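Local coordinates for crystal protein (Bacillus thuringiensis serovar dakota, PDB 2ZTB) that is a bacterial toxin that recognizes cancer cells and probably kills them by forming pores in their membranes, at residues A[101-115]-A[144-158]. Residues are numbered along the deposited sequence; the frame is centred on the assembly and turned at random.
Sequences TITGSFTNTSTVTSS and IGTSETTTETITVSK. With EDO (1,2-ethanediol), chain F; EDO (1,2-ethanediol), chain G.
Thr146 O is gripped by two donors where strand 147-164 begins, beside the end of strand 96-116: Ser114 N at 3.2 Å, and a water that also hydrogen-bonds Ser114 OG. The same hydroxyl accepts a bond from Gly145 N, 3.2 Å from Ser114 OG; Ser114 OG is brought there by chi1 of 54°, which sets it between its own backbone N and carbonyl carbon. From there to Lys158 the strands form a regular antiparallel ladder. Its non-hydrogen-bonded pairs carry a row of serines and threonines on one face, and hydroxyl-to-hydroxyl hydrogen bonds join three of them, each 2.8 Å long: Thr111 OG1 with Thr149 OG1, Thr113 OG1 with Ser147 OG, and Thr103 OG1 with Ser157 OG. Diagonally across the same face, Thr109 CB meets CG2 of Thr149 at 3.7 Å. The other face is mixed: Ile154 CG2 packs on Phe106 CB (3.6 Å), and Val112 lies alongside the stem of Glu148, whose OE2 bonds Thr142 OG1. This Ser/Thr-rich strand pair, with hairpin 126-142 between its strands, is consistent with the pore-forming module of aerolysin-type toxins. Strand 223-247 flanks strand 96-116, Phe106 packs on Leu83 of strand 61-90 and Ile178 of strand 168-199, and Val112 on Phe140 of strand 136-142.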
loop_
_atom_site.group_PDB
_atom_site.type_symbol
_atom_site.label_atom_id
_atom_site.label_comp_id
_atom_site.label_asym_id
_atom_site.label_seq_id
_atom_site.Cartn_x
_atom_site.Cartn_y
_atom_site.Cartn_z
ATOM N N THR A 101 -22.949 -15.226 -31.323
ATOM C CA THR A 101 -21.877 -15.013 -30.385
ATOM C C THR A 101 -22.152 -13.726 -29.602
ATOM O O THR A 101 -22.392 -12.680 -30.184
ATOM C CB THR A 101 -20.504 -14.943 -31.101
ATOM O OG1 THR A 101 -20.242 -16.194 -31.755
ATOM C CG2 THR A 101 -19.388 -14.655 -30.105
ATOM N N ILE A 102 -22.145 -13.835 -28.279
ATOM C CA ILE A 102 -22.310 -12.698 -27.390
ATOM C C ILE A 102 -20.945 -12.425 -26.704
ATOM O O ILE A 102 -20.279 -13.351 -26.253
ATOM C CB ILE A 102 -23.526 -12.905 -26.390
ATOM C CG1 ILE A 102 -23.745 -11.665 -25.514
ATOM C CG2 ILE A 102 -23.328 -14.120 -25.456
ATOM C CD1 ILE A 102 -25.192 -11.516 -24.970
ATOM N N THR A 103 -20.533 -11.157 -26.673
ATOM C CA THR A 103 -19.205 -10.754 -26.232
ATOM C C THR A 103 -19.298 -9.637 -25.210
ATOM O O THR A 103 -20.056 -8.688 -25.387
ATOM C CB THR A 103 -18.310 -10.297 -27.423
ATOM O OG1 THR A 103 -18.316 -11.295 -28.446
ATOM C CG2 THR A 103 -16.858 -10.086 -26.981
ATOM N N GLY A 104 -18.530 -9.777 -24.126
ATOM C CA GLY A 104 -18.375 -8.737 -23.117
ATOM C C GLY A 104 -16.910 -8.566 -22.747
ATOM O O GLY A 104 -16.089 -9.446 -23.000
ATOM N N SER A 105 -16.570 -7.411 -22.174
ATOM C CA SER A 105 -15.275 -7.259 -21.521
ATOM C C SER A 105 -15.364 -6.612 -20.159
ATOM O O SER A 105 -16.247 -5.801 -19.881
ATOM C CB SER A 105 -14.235 -6.557 -22.392
ATOM O OG SER A 105 -14.697 -5.310 -22.832
ATOM N N PHE A 106 -14.431 -7.014 -19.311
ATOM C CA PHE A 106 -14.386 -6.605 -17.942
ATOM C C PHE A 106 -12.943 -6.205 -17.684
ATOM O O PHE A 106 -12.016 -6.882 -18.133
ATOM C CB PHE A 106 -14.788 -7.789 -17.066
ATOM C CG PHE A 106 -14.943 -7.461 -15.611
ATOM C CD1 PHE A 106 -16.181 -7.150 -15.096
ATOM C CD2 PHE A 106 -13.847 -7.506 -14.755
ATOM C CE1 PHE A 106 -16.326 -6.882 -13.762
ATOM C CE2 PHE A 106 -13.987 -7.241 -13.414
ATOM C CZ PHE A 106 -15.218 -6.928 -12.917
ATOM N N THR A 107 -12.758 -5.084 -16.997
ATOM C CA THR A 107 -11.430 -4.628 -16.657
ATOM C C THR A 107 -11.153 -4.953 -15.188
ATOM O O THR A 107 -11.784 -4.384 -14.278
ATOM C CB THR A 107 -11.249 -3.133 -16.997
ATOM O OG1 THR A 107 -11.469 -2.961 -18.396
ATOM C CG2 THR A 107 -9.848 -2.654 -16.657
ATOM N N ASN A 108 -10.244 -5.910 -14.979
ATOM C CA ASN A 108 -9.820 -6.307 -13.637
ATOM C C ASN A 108 -8.950 -5.211 -13.070
ATOM O O ASN A 108 -8.136 -4.645 -13.791
ATOM C CB ASN A 108 -8.994 -7.609 -13.660
ATOM C CG ASN A 108 -9.769 -8.813 -14.175
ATOM O OD1 ASN A 108 -11.004 -8.864 -14.154
ATOM N ND2 ASN A 108 -9.030 -9.810 -14.617
ATOM N N THR A 109 -9.125 -4.900 -11.789
ATOM C CA THR A 109 -8.207 -3.974 -11.113
ATOM C C THR A 109 -7.498 -4.632 -9.935
ATOM O O THR A 109 -8.081 -5.458 -9.219
ATOM C CB THR A 109 -8.906 -2.675 -10.640
ATOM O OG1 THR A 109 -10.022 -3.003 -9.808
ATOM C CG2 THR A 109 -9.385 -1.846 -11.821
ATOM N N SER A 110 -6.237 -4.254 -9.751
ATOM C CA SER A 110 -5.465 -4.584 -8.544
ATOM C C SER A 110 -4.983 -3.293 -7.916
ATOM O O SER A 110 -4.315 -2.504 -8.577
ATOM C CB SER A 110 -4.250 -5.447 -8.883
ATOM O OG SER A 110 -4.617 -6.533 -9.709
ATOM N N THR A 111 -5.332 -3.078 -6.650
ATOM C CA THR A 111 -5.014 -1.834 -5.942
ATOM C C THR A 111 -4.140 -2.089 -4.693
ATOM O O THR A 111 -4.425 -2.991 -3.904
ATOM C CB THR A 111 -6.305 -1.072 -5.589
ATOM O OG1 THR A 111 -7.026 -0.791 -6.799
ATOM C CG2 THR A 111 -6.015 0.268 -4.841
ATOM N N VAL A 112 -3.055 -1.326 -4.547
ATOM C CA VAL A 112 -2.299 -1.274 -3.274
ATOM C C VAL A 112 -2.457 0.118 -2.614
ATOM O O VAL A 112 -2.585 1.143 -3.298
ATOM C CB VAL A 112 -0.797 -1.685 -3.459
ATOM C CG1 VAL A 112 -0.009 -0.612 -4.219
ATOM C CG2 VAL A 112 -0.128 -2.022 -2.115
ATOM N N THR A 113 -2.506 0.131 -1.283
ATOM C CA THR A 113 -2.481 1.364 -0.481
ATOM C C THR A 113 -1.674 1.078 0.794
ATOM O O THR A 113 -1.683 -0.042 1.321
ATOM C CB THR A 113 -3.914 1.914 -0.192
ATOM O OG1 THR A 113 -3.850 3.258 0.310
ATOM C CG2 THR A 113 -4.688 1.027 0.783
ATOM N N SER A 114 -0.934 2.077 1.260
ATOM C CA SER A 114 -0.128 1.918 2.479
ATOM C C SER A 114 0.009 3.239 3.174
ATOM O O SER A 114 -0.248 4.280 2.593
ATOM C CB SER A 114 1.267 1.334 2.217
ATOM O OG SER A 114 1.972 2.074 1.240
ATOM N N SER A 115 0.411 3.166 4.436
ATOM C CA SER A 115 0.615 4.330 5.260
ATOM C C SER A 115 1.410 3.890 6.487
ATOM O O SER A 115 1.690 2.696 6.678
ATOM C CB SER A 115 -0.729 4.913 5.677
ATOM O OG SER A 115 -1.442 3.942 6.428
ATOM N N ILE A 144 5.543 3.933 0.095
ATOM C CA ILE A 144 4.771 3.928 1.329
ATOM C C ILE A 144 4.025 5.252 1.489
ATOM O O ILE A 144 4.608 6.329 1.302
ATOM C CB ILE A 144 5.673 3.633 2.536
ATOM C CG1 ILE A 144 6.379 2.282 2.323
ATOM C CG2 ILE A 144 4.876 3.655 3.836
ATOM C CD1 ILE A 144 7.525 1.979 3.330
ATOM N N GLY A 145 2.722 5.155 1.766
ATOM C CA GLY A 145 1.886 6.324 1.940
ATOM C C GLY A 145 1.135 6.694 0.687
ATOM O O GLY A 145 0.518 7.753 0.642
ATOM N N THR A 146 1.187 5.835 -0.338
ATOM C CA THR A 146 0.526 6.108 -1.616
ATOM C C THR A 146 -0.486 5.012 -2.001
ATOM O O THR A 146 -0.598 3.985 -1.324
ATOM C CB THR A 146 1.547 6.293 -2.781
ATOM O OG1 THR A 146 2.146 5.031 -3.090
ATOM C CG2 THR A 146 2.648 7.313 -2.406
ATOM N N SER A 147 -1.219 5.256 -3.081
ATOM C CA SER A 147 -2.119 4.255 -3.660
ATOM C C SER A 147 -1.826 4.076 -5.136
ATOM O O SER A 147 -1.558 5.045 -5.830
ATOM C CB SER A 147 -3.596 4.659 -3.474
ATOM O OG SER A 147 -3.907 4.779 -2.094
ATOM N N GLU A 148 -1.890 2.830 -5.608
ATOM C CA GLU A 148 -1.718 2.496 -7.030
ATOM C C GLU A 148 -2.710 1.430 -7.436
ATOM O O GLU A 148 -2.912 0.467 -6.694
ATOM C CB GLU A 148 -0.341 1.899 -7.303
ATOM C CG GLU A 148 0.842 2.770 -7.049
ATOM C CD GLU A 148 2.134 2.008 -7.228
ATOM O OE1 GLU A 148 2.428 1.583 -8.359
ATOM O OE2 GLU A 148 2.850 1.828 -6.234
ATOM N N THR A 149 -3.257 1.578 -8.643
ATOM C CA THR A 149 -4.093 0.565 -9.283
ATOM C C THR A 149 -3.499 0.181 -10.641
ATOM O O THR A 149 -3.148 1.054 -11.435
ATOM C CB THR A 149 -5.552 1.096 -9.474
ATOM O OG1 THR A 149 -6.083 1.444 -8.196
ATOM C CG2 THR A 149 -6.461 0.060 -10.122
ATOM N N THR A 150 -3.378 -1.119 -10.896
ATOM C CA THR A 150 -3.024 -1.621 -12.232
ATOM C C THR A 150 -4.221 -2.356 -12.835
ATOM O O THR A 150 -5.094 -2.825 -12.114
ATOM C CB THR A 150 -1.771 -2.533 -12.209
ATOM O OG1 THR A 150 -1.929 -3.562 -11.216
ATOM C CG2 THR A 150 -0.503 -1.712 -11.889
ATOM N N THR A 151 -4.287 -2.426 -14.160
ATOM C CA THR A 151 -5.442 -3.032 -14.815
ATOM C C THR A 151 -5.030 -4.130 -15.801
ATOM O O THR A 151 -3.901 -4.125 -16.309
ATOM C CB THR A 151 -6.328 -1.963 -15.533
ATOM O OG1 THR A 151 -5.586 -1.328 -16.585
ATOM C CG2 THR A 151 -6.802 -0.892 -14.548
ATOM N N GLU A 152 -5.945 -5.073 -16.032
ATOM C CA GLU A 152 -5.844 -6.060 -17.113
ATOM C C GLU A 152 -7.247 -6.297 -17.689
ATOM O O GLU A 152 -8.230 -6.248 -16.964
ATOM C CB GLU A 152 -5.218 -7.388 -16.637
ATOM C CG GLU A 152 -3.756 -7.343 -16.054
ATOM C CD GLU A 152 -2.630 -6.857 -17.019
ATOM O OE1 GLU A 152 -2.885 -6.473 -18.187
ATOM O OE2 GLU A 152 -1.449 -6.840 -16.574
ATOM N N THR A 153 -7.338 -6.556 -18.988
ATOM C CA THR A 153 -8.625 -6.705 -19.674
ATOM C C THR A 153 -8.991 -8.178 -19.938
ATOM O O THR A 153 -8.177 -8.903 -20.513
ATOM C CB THR A 153 -8.554 -6.017 -21.058
ATOM O OG1 THR A 153 -7.820 -4.788 -20.956
ATOM C CG2 THR A 153 -9.957 -5.771 -21.636
ATOM N N ILE A 154 -10.195 -8.606 -19.537
ATOM C CA ILE A 154 -10.729 -9.925 -19.914
ATOM C C ILE A 154 -11.878 -9.766 -20.891
ATOM O O ILE A 154 -12.870 -9.119 -20.562
ATOM C CB ILE A 154 -11.167 -10.845 -18.701
ATOM C CG1 ILE A 154 -11.724 -12.197 -19.194
ATOM C CG2 ILE A 154 -12.259 -10.234 -17.877
ATOM C CD1 ILE A 154 -11.758 -13.346 -18.116
ATOM N N THR A 155 -11.723 -10.336 -22.089
ATOM C CA THR A 155 -12.780 -10.390 -23.095
ATOM C C THR A 155 -13.331 -11.817 -23.107
ATOM O O THR A 155 -12.566 -12.784 -23.196
ATOM C CB THR A 155 -12.254 -10.000 -24.517
ATOM O OG1 THR A 155 -11.653 -8.705 -24.459
ATOM C CG2 THR A 155 -13.355 -9.924 -25.501
ATOM N N VAL A 156 -14.651 -11.942 -23.003
ATOM C CA VAL A 156 -15.307 -13.248 -22.996
ATOM C C VAL A 156 -16.385 -13.304 -24.073
ATOM O O VAL A 156 -17.325 -12.504 -24.058
ATOM C CB VAL A 156 -15.918 -13.601 -21.586
ATOM C CG1 VAL A 156 -16.661 -14.938 -21.618
ATOM C CG2 VAL A 156 -14.849 -13.633 -20.521
ATOM N N SER A 157 -16.222 -14.233 -25.015
ATOM C CA SER A 157 -17.237 -14.534 -26.011
ATOM C C SER A 157 -17.862 -15.898 -25.756
ATOM O O SER A 157 -17.177 -16.836 -25.360
ATOM C CB SER A 157 -16.628 -14.553 -27.416
ATOM O OG SER A 157 -16.347 -13.242 -27.853
ATOM N N LYS A 158 -19.162 -16.003 -26.007
ATOM C CA LYS A 158 -19.866 -17.268 -25.920
ATOM C C LYS A 158 -20.791 -17.435 -27.109
ATOM O O LYS A 158 -21.564 -16.533 -27.435
ATOM C CB LYS A 158 -20.617 -17.399 -24.586
ATOM C CG LYS A 158 -19.685 -17.518 -23.371
ATOM C CD LYS A 158 -20.348 -18.061 -22.113
ATOM C CE LYS A 158 -20.728 -19.531 -22.258
ATOM N NZ LYS A 158 -21.640 -19.966 -21.153
HETATM C C1 EDO F . -12.922 -12.671 -28.239
HETATM O O1 EDO F . -14.102 -12.484 -27.442
HETATM C C2 EDO F . -11.826 -13.152 -27.302
HETATM O O2 EDO F . -12.464 -13.525 -26.076
HETATM C C1 EDO G . -21.826 -8.270 -28.981
HETATM O O1 EDO G . -22.288 -9.027 -27.852
HETATM C C2 EDO G . -21.894 -6.782 -28.648
HETATM O O2 EDO G . -21.092 -6.008 -29.553
HETATM O O HOH W 1 1.247 1.893 -1.394
#